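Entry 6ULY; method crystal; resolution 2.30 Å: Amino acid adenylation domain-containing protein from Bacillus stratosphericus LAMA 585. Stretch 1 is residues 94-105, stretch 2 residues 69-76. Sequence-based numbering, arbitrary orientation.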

# COMPACT_ATOMS: atom_id res chain seq x y z
N VAL A 94 -17.58 15.51 -14.71
CA VAL A 94 -17.17 14.16 -14.32
C VAL A 94 -17.42 13.96 -12.83
O VAL A 94 -16.66 14.47 -12.00
CB VAL A 94 -15.68 13.93 -14.65
CG1 VAL A 94 -15.33 12.47 -14.44
CG2 VAL A 94 -15.37 14.35 -16.07
N PRO A 95 -18.46 13.22 -12.45
CA PRO A 95 -18.67 12.96 -11.02
C PRO A 95 -17.57 12.11 -10.44
O PRO A 95 -17.02 11.22 -11.09
CB PRO A 95 -20.01 12.21 -11.00
CG PRO A 95 -20.65 12.50 -12.30
CD PRO A 95 -19.52 12.64 -13.27
N THR A 96 -17.26 12.37 -9.18
CA THR A 96 -16.36 11.54 -8.38
C THR A 96 -17.21 10.81 -7.35
O THR A 96 -17.60 11.39 -6.34
CB THR A 96 -15.28 12.39 -7.73
OG1 THR A 96 -14.64 13.19 -8.73
CG2 THR A 96 -14.26 11.51 -7.04
N LEU A 97 -17.48 9.54 -7.61
CA LEU A 97 -18.34 8.74 -6.75
C LEU A 97 -17.54 8.25 -5.55
O LEU A 97 -16.64 7.41 -5.70
CB LEU A 97 -18.94 7.58 -7.53
CG LEU A 97 -19.57 7.93 -8.88
CD1 LEU A 97 -20.26 6.72 -9.48
CD2 LEU A 97 -20.55 9.08 -8.73
N VAL A 98 -17.85 8.78 -4.37
CA VAL A 98 -17.22 8.33 -3.13
C VAL A 98 -18.21 8.55 -1.99
O VAL A 98 -18.86 9.60 -1.91
CB VAL A 98 -15.88 9.05 -2.86
CG1 VAL A 98 -16.08 10.55 -2.82
CG2 VAL A 98 -15.25 8.54 -1.57
N SER A 99 -18.32 7.56 -1.12
CA SER A 99 -19.26 7.65 -0.01
C SER A 99 -18.89 8.80 0.90
O SER A 99 -17.73 9.21 1.00
CB SER A 99 -19.27 6.34 0.79
OG SER A 99 -17.98 6.05 1.29
N ALA A 100 -19.91 9.34 1.58
CA ALA A 100 -19.67 10.36 2.59
C ALA A 100 -18.96 9.74 3.79
O ALA A 100 -19.05 8.54 4.05
CB ALA A 100 -20.99 10.99 3.02
N ALA A 101 -18.24 10.58 4.53
CA ALA A 101 -17.54 10.11 5.70
C ALA A 101 -18.53 9.78 6.82
O ALA A 101 -19.60 10.37 6.90
CB ALA A 101 -16.54 11.16 6.19
N PRO A 102 -18.19 8.82 7.69
CA PRO A 102 -19.05 8.57 8.86
C PRO A 102 -19.19 9.79 9.76
O PRO A 102 -20.23 9.95 10.41
CB PRO A 102 -18.35 7.41 9.57
CG PRO A 102 -16.93 7.46 9.10
CD PRO A 102 -16.99 7.96 7.69
N THR A 103 -18.17 10.65 9.81
CA THR A 103 -18.25 11.90 10.54
C THR A 103 -17.26 12.89 9.92
O THR A 103 -16.24 12.50 9.35
CB THR A 103 -17.96 11.73 12.03
OG1 THR A 103 -17.99 13.00 12.68
CG2 THR A 103 -16.59 11.09 12.25
N TYR A 104 -17.58 14.18 10.05
CA TYR A 104 -16.74 15.26 9.57
C TYR A 104 -16.21 16.13 10.70
O TYR A 104 -15.68 17.22 10.44
CB TYR A 104 -17.51 16.12 8.57
CG TYR A 104 -17.96 15.38 7.33
CD1 TYR A 104 -17.27 15.51 6.13
CD2 TYR A 104 -19.09 14.57 7.36
CE1 TYR A 104 -17.68 14.83 5.00
CE2 TYR A 104 -19.50 13.89 6.23
CZ TYR A 104 -18.80 14.03 5.05
OH TYR A 104 -19.21 13.36 3.92
N ARG A 105 -16.33 15.67 11.95
CA ARG A 105 -15.89 16.46 13.10
C ARG A 105 -14.44 16.23 13.48
O ARG A 105 -13.88 17.03 14.24
CB ARG A 105 -16.77 16.15 14.32
CG ARG A 105 -17.88 17.17 14.58
CD ARG A 105 -19.15 16.86 13.79
NE ARG A 105 -20.28 17.66 14.27
CZ ARG A 105 -21.53 17.52 13.83
NH1 ARG A 105 -21.82 16.61 12.91
NH2 ARG A 105 -22.49 18.29 14.33
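Stretch 2, residues 69-76: DPVFFQFS

Stretch 2 runs beside stretch 1 as a parallel strand: the N-to-C axes of 70-74 and 94-97 diverge by 31° (signed crossing angle -31°) and approach to 4.5 Å. CA-CA distances fix the register, with Val94 to Pro70 at 4.5 Å, Pro95 to Val71 at 4.8 Å and Thr96 to Phe72 at 4.9 Å. The ladder follows from the hydrogen bonds: Val94 N to Asp69 O (2.9 Å), Val71 N to Val94 O (2.9 Å), Thr96 N to Val71 O (2.7 Å) and Phe73 N to Thr96 O (3.2 Å). Neither proline has an amide hydrogen to give, and the CA of Pro70 lies 3.2 Å from the O of Val94.

The Phe73 ring is the main bump on stretch 2, set against both Pro95 and Leu97: Pro95 CB lies over one face, 3.8 Å from the centroid and 22° off the normal (3.5 Å to Phe73 CZ), and Leu97 CD2 comes to 4.0 Å from Phe73 CD2. On the sheet face bearing Thr96 and Phe72, the Phe72 ring meets Thr96 CG2 through CD1 (4.2 Å), and Val98, whose CA-to-CB bond points sideways, brings CG1 to 3.6 Å from Phe72 CE2.

Beyond the ladder, Gln74 (chi1 and chi2 both m) extends its amide into the loop: NE2 donates to Ser99 O (3.1 Å), and Tyr104 OH donates to Gln74 OE1 (2.6 Å), which lies at the tyrosine ring's edge.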

# COMPACT_ATOMS: atom_id res chain seq x y z
N ASP A 69 -14.67 19.30 -16.09
CA ASP A 69 -14.36 19.54 -14.69
C ASP A 69 -14.85 18.37 -13.83
O ASP A 69 -15.92 17.81 -14.10
CB ASP A 69 -15.02 20.83 -14.20
CG ASP A 69 -14.40 22.07 -14.79
OD1 ASP A 69 -13.37 21.95 -15.48
OD2 ASP A 69 -14.94 23.17 -14.57
N PRO A 70 -14.09 17.96 -12.82
CA PRO A 70 -14.59 16.97 -11.87
C PRO A 70 -15.51 17.62 -10.84
O PRO A 70 -15.45 18.81 -10.56
CB PRO A 70 -13.32 16.43 -11.21
CG PRO A 70 -12.35 17.56 -11.31
CD PRO A 70 -12.66 18.28 -12.59
N VAL A 71 -16.38 16.78 -10.28
CA VAL A 71 -17.32 17.18 -9.25
C VAL A 71 -17.29 16.13 -8.16
O VAL A 71 -17.47 14.94 -8.43
CB VAL A 71 -18.75 17.36 -9.80
CG1 VAL A 71 -19.69 17.81 -8.69
CG2 VAL A 71 -18.75 18.33 -10.96
N PHE A 72 -17.09 16.57 -6.92
CA PHE A 72 -16.88 15.67 -5.79
C PHE A 72 -18.22 15.42 -5.10
O PHE A 72 -18.78 16.32 -4.47
CB PHE A 72 -15.86 16.27 -4.82
CG PHE A 72 -15.15 15.26 -3.98
CD1 PHE A 72 -13.92 14.76 -4.38
CD2 PHE A 72 -15.70 14.81 -2.79
CE1 PHE A 72 -13.25 13.83 -3.61
CE2 PHE A 72 -15.03 13.87 -2.01
CZ PHE A 72 -13.80 13.39 -2.43
N PHE A 73 -18.73 14.19 -5.22
CA PHE A 73 -20.03 13.85 -4.65
C PHE A 73 -19.89 13.45 -3.19
O PHE A 73 -19.05 12.62 -2.83
CB PHE A 73 -20.67 12.70 -5.44
CG PHE A 73 -21.31 13.13 -6.73
CD1 PHE A 73 -20.92 14.29 -7.37
CD2 PHE A 73 -22.31 12.36 -7.31
CE1 PHE A 73 -21.51 14.68 -8.56
CE2 PHE A 73 -22.90 12.73 -8.49
CZ PHE A 73 -22.50 13.90 -9.12
N GLN A 74 -20.74 14.04 -2.34
CA GLN A 74 -20.80 13.72 -0.90
C GLN A 74 -22.28 13.76 -0.53
O GLN A 74 -22.80 14.78 -0.08
CB GLN A 74 -19.98 14.70 -0.08
CG GLN A 74 -18.48 14.46 -0.15
CD GLN A 74 -18.06 13.21 0.60
OE1 GLN A 74 -17.70 13.28 1.77
NE2 GLN A 74 -18.12 12.06 -0.07
N PHE A 75 -22.96 12.63 -0.72
CA PHE A 75 -24.41 12.55 -0.61
C PHE A 75 -24.83 11.54 0.43
O PHE A 75 -24.18 10.50 0.62
CB PHE A 75 -25.04 12.18 -1.96
CG PHE A 75 -25.00 13.29 -2.96
CD1 PHE A 75 -25.87 14.36 -2.88
CD2 PHE A 75 -24.07 13.27 -3.99
CE1 PHE A 75 -25.83 15.38 -3.80
CE2 PHE A 75 -24.02 14.29 -4.92
CZ PHE A 75 -24.90 15.35 -4.82
N SER A 76 -25.93 11.86 1.12
CA SER A 76 -26.70 10.90 1.89
C SER A 76 -28.03 10.55 1.23
O SER A 76 -28.61 9.51 1.55
CB SER A 76 -26.97 11.44 3.30
OG SER A 76 -27.71 12.65 3.25